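Local structure of arylalkylamine N-Acetyltransferase like 5b (Aedes aegypti, 4FD4) at residues I23-Y28 against K42-D47; E49-S54 against K99-I104; G79-G84 against L110-A115; V90-T95 against D103-L108. The protein probably transfers acyl groups from acetyl-CoA or long-chain acyl-CoA to arylalkylamines such as serotonin and dopamine, as a member of the GNAT acetyltransferase family. One frame throughout, in Å; residues are numbered along the deposited sequence.

Contact 1: residues I23-Y28 against K42-D47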
# COMPACT_ATOMS: atom_id res chain seq x y z
N ILE A 23 6.28 -6.37 11.88
CA ILE A 23 5.05 -5.61 11.99
C ILE A 23 4.15 -5.97 10.80
O ILE A 23 2.92 -6.10 10.95
CB ILE A 23 5.28 -4.07 12.18
CG1 ILE A 23 3.94 -3.34 12.38
CG2 ILE A 23 6.12 -3.49 11.06
CD1 ILE A 23 3.38 -3.46 13.79
N LEU A 24 4.75 -6.20 9.63
CA LEU A 24 3.94 -6.55 8.47
C LEU A 24 3.23 -7.88 8.72
O LEU A 24 2.05 -8.03 8.43
CB LEU A 24 4.79 -6.63 7.18
CG LEU A 24 5.29 -5.31 6.61
CD1 LEU A 24 6.22 -5.59 5.41
CD2 LEU A 24 4.15 -4.38 6.20
N HIS A 25 3.96 -8.84 9.27
CA HIS A 25 3.35 -10.14 9.55
C HIS A 25 2.18 -9.96 10.52
O HIS A 25 1.17 -10.65 10.42
CB HIS A 25 4.37 -11.07 10.22
CG HIS A 25 5.15 -11.92 9.28
ND1 HIS A 25 5.05 -13.30 9.27
CD2 HIS A 25 6.09 -11.61 8.35
CE1 HIS A 25 5.87 -13.79 8.37
NE2 HIS A 25 6.52 -12.79 7.79
N ARG A 26 2.32 -9.02 11.46
CA ARG A 26 1.43 -9.03 12.63
C ARG A 26 0.12 -8.28 12.40
O ARG A 26 -0.95 -8.76 12.74
CB ARG A 26 2.15 -8.45 13.87
CG ARG A 26 1.48 -8.78 15.21
CD ARG A 26 2.23 -8.16 16.38
NE ARG A 26 1.87 -6.75 16.57
CZ ARG A 26 2.74 -5.76 16.73
NH1 ARG A 26 2.31 -4.51 16.90
NH2 ARG A 26 4.05 -6.01 16.71
N ILE A 27 0.22 -7.10 11.80
CA ILE A 27 -0.95 -6.23 11.68
C ILE A 27 -1.37 -5.95 10.25
O ILE A 27 -2.49 -5.51 10.00
CB ILE A 27 -0.73 -4.88 12.40
CG1 ILE A 27 0.35 -4.06 11.70
CG2 ILE A 27 -0.37 -5.10 13.88
CD1 ILE A 27 0.39 -2.60 12.16
N TYR A 28 -0.49 -6.20 9.29
CA TYR A 28 -0.84 -5.86 7.91
C TYR A 28 -1.44 -7.03 7.11
O TYR A 28 -2.62 -7.01 6.77
CB TYR A 28 0.36 -5.26 7.15
CG TYR A 28 0.06 -5.04 5.68
CD1 TYR A 28 -0.90 -4.11 5.28
CD2 TYR A 28 0.73 -5.75 4.70
CE1 TYR A 28 -1.19 -3.91 3.94
CE2 TYR A 28 0.45 -5.55 3.36
CZ TYR A 28 -0.51 -4.63 2.98
OH TYR A 28 -0.77 -4.45 1.63
N LYS A 42 -5.42 -17.45 1.86
CA LYS A 42 -5.35 -16.10 2.40
C LYS A 42 -3.94 -15.69 2.84
O LYS A 42 -3.67 -14.50 3.05
CB LYS A 42 -6.33 -15.93 3.57
CG LYS A 42 -6.05 -16.86 4.75
CD LYS A 42 -7.08 -16.69 5.87
CE LYS A 42 -8.50 -16.96 5.38
NZ LYS A 42 -9.23 -15.71 5.00
N SER A 43 -3.03 -16.65 2.98
CA SER A 43 -1.69 -16.33 3.47
C SER A 43 -0.88 -15.56 2.43
O SER A 43 -1.03 -15.79 1.22
CB SER A 43 -0.93 -17.59 3.88
OG SER A 43 0.35 -17.24 4.40
N HIS A 44 -0.02 -14.67 2.90
CA HIS A 44 0.91 -13.98 2.00
C HIS A 44 2.11 -14.88 1.65
O HIS A 44 2.39 -15.87 2.32
CB HIS A 44 1.36 -12.62 2.56
CG HIS A 44 2.47 -12.71 3.56
ND1 HIS A 44 2.24 -12.87 4.92
CD2 HIS A 44 3.81 -12.62 3.42
CE1 HIS A 44 3.39 -12.89 5.55
NE2 HIS A 44 4.37 -12.74 4.67
N THR A 45 2.79 -14.53 0.57
CA THR A 45 3.91 -15.32 0.10
C THR A 45 5.21 -14.57 0.32
O THR A 45 5.20 -13.37 0.64
CB THR A 45 3.80 -15.61 -1.40
OG1 THR A 45 3.76 -14.36 -2.12
CG2 THR A 45 2.53 -16.39 -1.71
N LEU A 46 6.33 -15.26 0.14
CA LEU A 46 7.65 -14.65 0.27
C LEU A 46 7.92 -13.57 -0.78
O LEU A 46 8.59 -12.58 -0.49
CB LEU A 46 8.75 -15.72 0.23
CG LEU A 46 10.16 -15.23 0.61
CD1 LEU A 46 10.18 -14.66 2.03
CD2 LEU A 46 11.21 -16.34 0.47
N ASP A 47 7.42 -13.73 -2.00
CA ASP A 47 7.69 -12.71 -3.01
C ASP A 47 6.96 -11.37 -2.74
O ASP A 47 7.48 -10.29 -3.06
CB ASP A 47 7.60 -13.20 -4.49
CG ASP A 47 6.43 -14.14 -4.77
OD1 ASP A 47 6.26 -14.49 -5.97
OD2 ASP A 47 5.69 -14.53 -3.84
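H44 drives the edge of its imidazole into the face of H25, a T-shaped aromatic pair with planes at 89° and ring centroids 4.9 Å apart. From CB, which points toward helix 17-28, the H44 side chain turns CG between its own backbone N and carbonyl carbon (chi1 82°), and this sends the far edge of the ring, CE1 and NE2, across to H25. CE1 lies over the centre of the H25 ring, 3.8 Å above its plane. NE2, beside it on the same edge, comes 3.8 Å from H25 NE2, but its hydrogen bond goes to E49 OE1, and Y29 stacks on the H44 ring. The same carboxylate oxygen bridges both imidazoles, the bond from H25 NE2 being weak.

Just after H44 the chain enters a helix. T45 is its N-cap residue, and its OG1 donates to D47 OD2 at 2.6 Å; threonine's short side chain puts the hydroxyl within reach of the first turn of helix 46-53. Just before H44 in the chain, S43 OG donates to H44 O at 3.2 Å, on a lone pair in the carbonyl plane.

Histidine suits both places because it offers an aromatic face as well as polar nitrogens. By accepting from NE2, E49 probably fixes the rotation of the H44 ring and holds its CE1–NE2 edge against H25 in this pair at the protein surface, while R21, salt-bridged to E49, probably offsets part of the charge.

Contact 2: residues E49-S54 against K99-I104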
# COMPACT_ATOMS: atom_id res chain seq x y z
N GLU A 49 6.25 -10.35 0.42
CA GLU A 49 7.08 -9.82 1.47
C GLU A 49 8.34 -9.14 0.93
O GLU A 49 8.71 -8.03 1.35
CB GLU A 49 7.47 -10.98 2.40
CG GLU A 49 8.14 -10.59 3.66
CD GLU A 49 8.15 -11.74 4.65
OE1 GLU A 49 7.10 -12.04 5.25
OE2 GLU A 49 9.22 -12.37 4.79
N ARG A 50 9.01 -9.79 -0.01
CA ARG A 50 10.21 -9.21 -0.60
C ARG A 50 9.91 -7.87 -1.26
O ARG A 50 10.70 -6.92 -1.16
CB ARG A 50 10.83 -10.15 -1.62
CG ARG A 50 12.16 -9.65 -2.18
CD ARG A 50 12.86 -10.69 -3.04
NE ARG A 50 12.03 -11.10 -4.16
CZ ARG A 50 11.42 -12.28 -4.25
NH1 ARG A 50 11.57 -13.18 -3.29
NH2 ARG A 50 10.67 -12.55 -5.31
N PHE A 51 8.78 -7.80 -1.96
CA PHE A 51 8.38 -6.53 -2.57
C PHE A 51 8.25 -5.45 -1.49
O PHE A 51 8.85 -4.38 -1.61
CB PHE A 51 7.04 -6.67 -3.29
CG PHE A 51 6.51 -5.35 -3.85
CD1 PHE A 51 5.47 -4.68 -3.23
CD2 PHE A 51 7.06 -4.80 -5.01
CE1 PHE A 51 4.99 -3.47 -3.73
CE2 PHE A 51 6.58 -3.60 -5.53
CZ PHE A 51 5.54 -2.93 -4.89
N SER A 52 7.48 -5.73 -0.45
CA SER A 52 7.26 -4.72 0.58
C SER A 52 8.56 -4.28 1.27
O SER A 52 8.76 -3.09 1.52
CB SER A 52 6.23 -5.20 1.59
OG SER A 52 5.01 -5.48 0.93
N LEU A 53 9.44 -5.23 1.58
CA LEU A 53 10.66 -4.89 2.29
C LEU A 53 11.69 -4.21 1.39
O LEU A 53 12.58 -3.53 1.89
CB LEU A 53 11.28 -6.13 2.93
CG LEU A 53 10.51 -6.79 4.07
CD1 LEU A 53 11.27 -8.04 4.52
CD2 LEU A 53 10.31 -5.85 5.26
N SER A 54 11.59 -4.39 0.08
CA SER A 54 12.54 -3.74 -0.82
C SER A 54 12.53 -2.22 -0.60
O SER A 54 13.47 -1.54 -0.98
CB SER A 54 12.25 -4.06 -2.29
OG SER A 54 11.02 -3.49 -2.69
N LYS A 99 2.15 -18.01 -7.94
CA LYS A 99 1.06 -17.53 -8.76
C LYS A 99 0.28 -16.44 -8.03
O LYS A 99 -0.18 -15.50 -8.65
CB LYS A 99 0.12 -18.67 -9.18
CG LYS A 99 -1.12 -18.16 -9.94
CD LYS A 99 -1.63 -19.15 -10.97
CE LYS A 99 -2.96 -18.72 -11.56
NZ LYS A 99 -2.94 -17.32 -12.06
N LYS A 100 0.15 -16.57 -6.71
CA LYS A 100 -0.63 -15.58 -5.95
C LYS A 100 -0.05 -14.19 -6.11
O LYS A 100 -0.78 -13.21 -6.34
CB LYS A 100 -0.71 -15.94 -4.47
CG LYS A 100 -1.45 -14.89 -3.65
CD LYS A 100 -1.74 -15.34 -2.22
CE LYS A 100 -2.43 -14.25 -1.43
NZ LYS A 100 -3.07 -14.76 -0.17
N TRP A 101 1.27 -14.08 -5.96
CA TRP A 101 1.91 -12.77 -6.05
C TRP A 101 1.83 -12.23 -7.47
O TRP A 101 1.65 -11.04 -7.66
CB TRP A 101 3.35 -12.77 -5.54
CG TRP A 101 4.03 -11.40 -5.67
CD1 TRP A 101 5.17 -11.11 -6.36
CD2 TRP A 101 3.57 -10.16 -5.12
NE1 TRP A 101 5.47 -9.77 -6.25
CE2 TRP A 101 4.49 -9.16 -5.50
CE3 TRP A 101 2.48 -9.80 -4.32
CZ2 TRP A 101 4.35 -7.83 -5.12
CZ3 TRP A 101 2.33 -8.46 -3.95
CH2 TRP A 101 3.27 -7.50 -4.35
N GLY A 102 1.96 -13.11 -8.47
CA GLY A 102 1.76 -12.69 -9.86
C GLY A 102 0.37 -12.12 -10.12
O GLY A 102 0.22 -11.07 -10.76
N ASP A 103 -0.65 -12.80 -9.60
CA ASP A 103 -2.02 -12.33 -9.73
C ASP A 103 -2.24 -10.99 -9.04
O ASP A 103 -2.91 -10.08 -9.58
CB ASP A 103 -3.01 -13.36 -9.15
CG ASP A 103 -3.06 -14.66 -9.95
OD1 ASP A 103 -3.53 -15.67 -9.38
OD2 ASP A 103 -2.61 -14.67 -11.13
N ILE A 104 -1.69 -10.86 -7.83
CA ILE A 104 -1.82 -9.60 -7.09
C ILE A 104 -1.12 -8.47 -7.82
O ILE A 104 -1.66 -7.36 -7.95
CB ILE A 104 -1.33 -9.72 -5.63
CG1 ILE A 104 -2.28 -10.62 -4.84
CG2 ILE A 104 -1.27 -8.34 -4.97
CD1 ILE A 104 -1.75 -11.03 -3.46
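F51 and W101 meet obliquely, the six-membered ring of the indole lying against the root of the phenylalanine. W101 CZ2 is 3.5 Å from F51 CB and equally near F51 CG, while the neighbouring W101 CH2 approaches F51 CD1 at 3.7 Å. The ring planes are inclined at 44°, and the contact is one of hydrocarbon against hydrocarbon. Both side chains leave their helices with CG trans to the backbone N (chi1 175° for F51, 179° for W101), and they cross at about a right angle. Large aromatic residues suit the spot, because the indole is long enough to span the gap to F51. This is aromatic helix-to-helix packing, and a glycerol bound close to F51 may mark a pocket beside it.

In the next shell, F55 and H130 each form an edge-to-face pair with F51, and T45, D47 and D48 lie around the indole. S54 OG donates to F51 O at 2.6 Å, tying down the carbonyl at the end of the phenylalanine's own helix. On the other helix K99 and D103 form a salt bridge one turn apart, K99 NZ meeting D103 OD2 at 2.8 Å on its syn lone pair.

The contact thus joins the C-terminal half of helix 46-53 to the beginning of helix 99-115. L53 leans back on helix 17-28, and H130 brings in strand 126-134 of the central sheet.

Contact 3: residues G79-G84 against L110-A115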
# COMPACT_ATOMS: atom_id res chain seq x y z
N GLY A 79 6.54 4.28 -2.37
CA GLY A 79 7.63 4.30 -3.33
C GLY A 79 7.19 5.11 -4.54
O GLY A 79 6.01 5.42 -4.67
N PRO A 80 8.14 5.44 -5.43
CA PRO A 80 7.76 6.23 -6.61
C PRO A 80 6.98 5.37 -7.59
O PRO A 80 7.19 4.15 -7.64
CB PRO A 80 9.11 6.66 -7.20
CG PRO A 80 10.08 5.56 -6.75
CD PRO A 80 9.56 5.07 -5.42
N ILE A 81 6.08 5.98 -8.34
CA ILE A 81 5.50 5.31 -9.51
C ILE A 81 5.69 6.24 -10.69
O ILE A 81 5.82 7.46 -10.53
CB ILE A 81 4.00 4.99 -9.33
CG1 ILE A 81 3.23 6.26 -8.98
CG2 ILE A 81 3.82 3.91 -8.26
CD1 ILE A 81 1.72 6.04 -8.89
N GLN A 82 5.72 5.67 -11.89
CA GLN A 82 5.92 6.48 -13.08
C GLN A 82 5.43 5.75 -14.32
O GLN A 82 5.25 4.53 -14.29
CB GLN A 82 7.39 6.86 -13.22
CG GLN A 82 8.29 5.71 -13.60
CD GLN A 82 9.74 6.15 -13.74
OE1 GLN A 82 10.27 6.84 -12.87
NE2 GLN A 82 10.38 5.74 -14.84
N PRO A 83 5.18 6.50 -15.41
CA PRO A 83 4.73 5.83 -16.63
C PRO A 83 5.66 4.67 -16.95
O PRO A 83 6.88 4.80 -16.78
CB PRO A 83 4.84 6.94 -17.69
CG PRO A 83 4.61 8.20 -16.93
CD PRO A 83 5.28 7.96 -15.57
N GLY A 84 5.09 3.55 -17.38
CA GLY A 84 5.86 2.36 -17.68
C GLY A 84 5.74 1.29 -16.61
O GLY A 84 5.93 0.09 -16.89
N LEU A 110 -3.18 -3.02 -12.74
CA LEU A 110 -4.44 -2.52 -13.29
C LEU A 110 -4.89 -1.27 -12.54
O LEU A 110 -5.32 -0.28 -13.15
CB LEU A 110 -5.54 -3.58 -13.19
CG LEU A 110 -6.99 -3.14 -13.41
CD1 LEU A 110 -7.19 -2.58 -14.81
CD2 LEU A 110 -7.93 -4.31 -13.17
N LEU A 111 -4.79 -1.31 -11.22
CA LEU A 111 -5.17 -0.17 -10.40
C LEU A 111 -4.37 1.05 -10.82
O LEU A 111 -4.92 2.14 -11.03
CB LEU A 111 -4.97 -0.47 -8.91
CG LEU A 111 -5.95 -1.49 -8.33
CD1 LEU A 111 -5.39 -2.09 -7.05
CD2 LEU A 111 -7.31 -0.85 -8.08
N GLU A 112 -3.06 0.85 -10.99
CA GLU A 112 -2.17 1.96 -11.29
C GLU A 112 -2.44 2.51 -12.69
O GLU A 112 -2.46 3.72 -12.91
CB GLU A 112 -0.70 1.54 -11.15
CG GLU A 112 0.25 2.70 -11.24
CD GLU A 112 1.71 2.31 -11.04
OE1 GLU A 112 2.01 1.37 -10.27
OE2 GLU A 112 2.56 2.99 -11.66
N ARG A 113 -2.66 1.60 -13.63
CA ARG A 113 -2.89 1.95 -15.02
C ARG A 113 -4.19 2.72 -15.17
O ARG A 113 -4.26 3.69 -15.91
CB ARG A 113 -2.94 0.69 -15.88
CG ARG A 113 -2.61 0.93 -17.35
CD ARG A 113 -2.97 -0.28 -18.19
NE ARG A 113 -2.20 -1.48 -17.86
CZ ARG A 113 -0.98 -1.74 -18.32
NH1 ARG A 113 -0.37 -2.87 -17.98
NH2 ARG A 113 -0.36 -0.88 -19.11
N THR A 114 -5.20 2.31 -14.42
CA THR A 114 -6.51 2.95 -14.50
C THR A 114 -6.47 4.33 -13.87
O THR A 114 -7.06 5.28 -14.39
CB THR A 114 -7.60 2.11 -13.79
OG1 THR A 114 -7.75 0.85 -14.45
CG2 THR A 114 -8.93 2.85 -13.83
N ALA A 115 -5.78 4.43 -12.73
CA ALA A 115 -5.68 5.71 -12.05
C ALA A 115 -4.92 6.70 -12.92
O ALA A 115 -5.31 7.86 -13.03
CB ALA A 115 -5.00 5.55 -10.70
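E112 reaches I81 with a fully extended chain: its CG stands opposite the backbone N (chi1 -171°), the next bond is also trans (chi2 177°), and the carboxylate is carried out from the helix to the strand. I81 replies from the opposite direction. Its chi1 of 55° tucks CG1 between backbone N and carbonyl carbon and swings CG2 beside the N, which leaves CB and CG2 as the touching atoms. E112 OE2 comes 3.4 Å from I81 CB, and E112 OE1 lies 3.7 Å from I81 CG2, so the methyl is met by both oxygens of the carboxylate.

This is van der Waals contact between a charged group and a branched aliphatic side chain, a helix residue packing on the end of a sheet strand as in other alpha/beta folds. Glutamate has the length to cross to the strand, and its partly exposed position probably allows solvent to share its charge. Isoleucine, with its branch at CB, gives a strand residue bulk close to the backbone.

G84 occupies the N-cap position of helix 85-95, whose D85, P86 and M89 also touch E112. I81 pairs through its backbone with A126 of strand 126-134, the next strand in the sheet, while L111 and A115, on an adjoining face of helix 99-115, touch I210 and T212 of strand 209-216.

Contact 4: residues V90-T95 against D103-L108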
# COMPACT_ATOMS: atom_id res chain seq x y z
N VAL A 90 3.55 -6.25 -14.94
CA VAL A 90 3.00 -7.41 -15.64
C VAL A 90 4.12 -8.39 -16.01
O VAL A 90 4.01 -9.64 -15.85
CB VAL A 90 2.18 -6.97 -16.89
CG1 VAL A 90 1.70 -8.16 -17.69
CG2 VAL A 90 0.98 -6.12 -16.45
N GLU A 91 5.24 -7.83 -16.48
CA GLU A 91 6.39 -8.66 -16.82
C GLU A 91 6.90 -9.40 -15.58
O GLU A 91 7.11 -10.62 -15.61
CB GLU A 91 7.51 -7.84 -17.44
CG GLU A 91 8.76 -8.67 -17.71
CD GLU A 91 9.75 -7.97 -18.63
OE1 GLU A 91 9.56 -6.77 -18.92
OE2 GLU A 91 10.72 -8.63 -19.06
N GLU A 92 7.08 -8.67 -14.49
CA GLU A 92 7.52 -9.27 -13.23
C GLU A 92 6.55 -10.38 -12.83
O GLU A 92 6.96 -11.42 -12.31
CB GLU A 92 7.64 -8.22 -12.12
CG GLU A 92 8.26 -8.76 -10.83
CD GLU A 92 8.25 -7.76 -9.68
OE1 GLU A 92 8.27 -8.21 -8.51
OE2 GLU A 92 8.25 -6.54 -9.93
N ALA A 93 5.26 -10.16 -13.08
CA ALA A 93 4.23 -11.12 -12.70
C ALA A 93 4.44 -12.43 -13.43
O ALA A 93 4.17 -13.51 -12.89
CB ALA A 93 2.84 -10.56 -12.98
N ALA A 94 4.89 -12.32 -14.68
CA ALA A 94 5.16 -13.51 -15.49
C ALA A 94 6.35 -14.37 -15.02
O ALA A 94 6.51 -15.51 -15.45
CB ALA A 94 5.34 -13.13 -16.96
N THR A 95 7.19 -13.82 -14.14
CA THR A 95 8.43 -14.51 -13.77
C THR A 95 8.56 -14.76 -12.26
O THR A 95 9.51 -15.42 -11.80
CB THR A 95 9.67 -13.73 -14.29
OG1 THR A 95 9.92 -12.59 -13.46
CG2 THR A 95 9.45 -13.26 -15.72
N ASP A 103 -0.65 -12.80 -9.60
CA ASP A 103 -2.02 -12.33 -9.73
C ASP A 103 -2.24 -10.99 -9.04
O ASP A 103 -2.91 -10.08 -9.58
CB ASP A 103 -3.01 -13.36 -9.15
CG ASP A 103 -3.06 -14.66 -9.95
OD1 ASP A 103 -3.53 -15.67 -9.38
OD2 ASP A 103 -2.61 -14.67 -11.13
N ILE A 104 -1.69 -10.86 -7.83
CA ILE A 104 -1.82 -9.60 -7.09
C ILE A 104 -1.12 -8.47 -7.82
O ILE A 104 -1.66 -7.36 -7.95
CB ILE A 104 -1.33 -9.72 -5.63
CG1 ILE A 104 -2.28 -10.62 -4.84
CG2 ILE A 104 -1.27 -8.34 -4.97
CD1 ILE A 104 -1.75 -11.03 -3.46
N LEU A 105 0.07 -8.76 -8.33
CA LEU A 105 0.85 -7.80 -9.12
C LEU A 105 0.06 -7.31 -10.33
O LEU A 105 0.06 -6.10 -10.62
CB LEU A 105 2.15 -8.44 -9.59
CG LEU A 105 3.41 -8.09 -8.82
CD1 LEU A 105 4.57 -8.97 -9.29
CD2 LEU A 105 3.74 -6.61 -9.02
N LYS A 106 -0.61 -8.22 -11.03
CA LYS A 106 -1.47 -7.80 -12.14
C LYS A 106 -2.61 -6.91 -11.70
O LYS A 106 -2.93 -5.92 -12.37
CB LYS A 106 -2.03 -9.01 -12.90
CG LYS A 106 -0.99 -9.81 -13.66
CD LYS A 106 -1.64 -11.10 -14.14
CE LYS A 106 -0.64 -12.01 -14.82
NZ LYS A 106 -1.33 -13.20 -15.38
N LEU A 107 -3.24 -7.27 -10.58
CA LEU A 107 -4.28 -6.39 -10.02
C LEU A 107 -3.77 -4.97 -9.69
O LEU A 107 -4.41 -3.97 -10.03
CB LEU A 107 -4.91 -7.03 -8.79
CG LEU A 107 -5.83 -6.13 -7.95
CD1 LEU A 107 -7.04 -5.65 -8.75
CD2 LEU A 107 -6.27 -6.90 -6.71
N LEU A 108 -2.63 -4.90 -9.02
CA LEU A 108 -2.01 -3.62 -8.65
C LEU A 108 -1.67 -2.80 -9.89
O LEU A 108 -1.89 -1.58 -9.93
CB LEU A 108 -0.72 -3.86 -7.86
CG LEU A 108 -0.89 -4.52 -6.49
CD1 LEU A 108 0.47 -4.74 -5.82
CD2 LEU A 108 -1.79 -3.67 -5.61
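A93 and E92 pack on L105 and K106 in an antiparallel helix-to-helix contact, the heart of a hairpin formed by helices 85-95 and 99-115. The axes of these short helical segments run at 173° to each other and come within 8.5 Å, close for two helices. Small size explains it: A93 presents just a methyl group, which lets its CA approach that of L105 to 5.9 Å. The A93 CB lies 4.1 Å from L105 CB and 4.0 Å from K106 CG, so it sits between the bases of two longer side chains.

Those longer chains close in on the alanine. L105 sends CD1 to the backbone N of A93 and to the side chain of E92, whose OE1 is 3.9 Å away. E92 crosses the leucine at about a right angle, its extended chain laying CG, CD and OE1 along that one methyl. K106 is extended too: with CG trans to the carbonyl carbon (chi1 -67°), its methylenes run past A93, CE reaching 4.2 Å from A93 CB, and the amine goes on to a long, weak ion pair with E195. Lysine and glutamate suit the margin of such an interface, since their hydrocarbon parts add cover while their charged ends can stay near water.

Beyond these, M89 touches L105 and L108, and V90 touches R113, extending the contact toward the start of helix 85-95. Two successive helices joined by a short turn and lying antiparallel make an alpha-alpha hairpin. Here it forms most of the helical connection between strands 71-81 and 126-134, neighbours in the GNAT sheet that more compact members of the fold probably link by a shorter turn.

From the N terminus, contact 1 closes first, joining helix 17-28 to the start of helix 46-53. Contact 2 follows in series: helix 46-53 is used again, now against helix 99-115, and the two contacts touch through helix 46-53 and the residues before it. Contact 3 opens within the span of contact 2 and closes beyond it, so these two cross; it brings the end of strand 71-81 to the later part of helix 99-115. Contact 4 opens and closes within contact 3, and shares D103 and I104 with contact 2. Helix 99-115 serves contacts 2, 3 and 4, joining helix 46-53, helix 85-95 and strand 71-81; helix 17-28 comes in through helix 46-53.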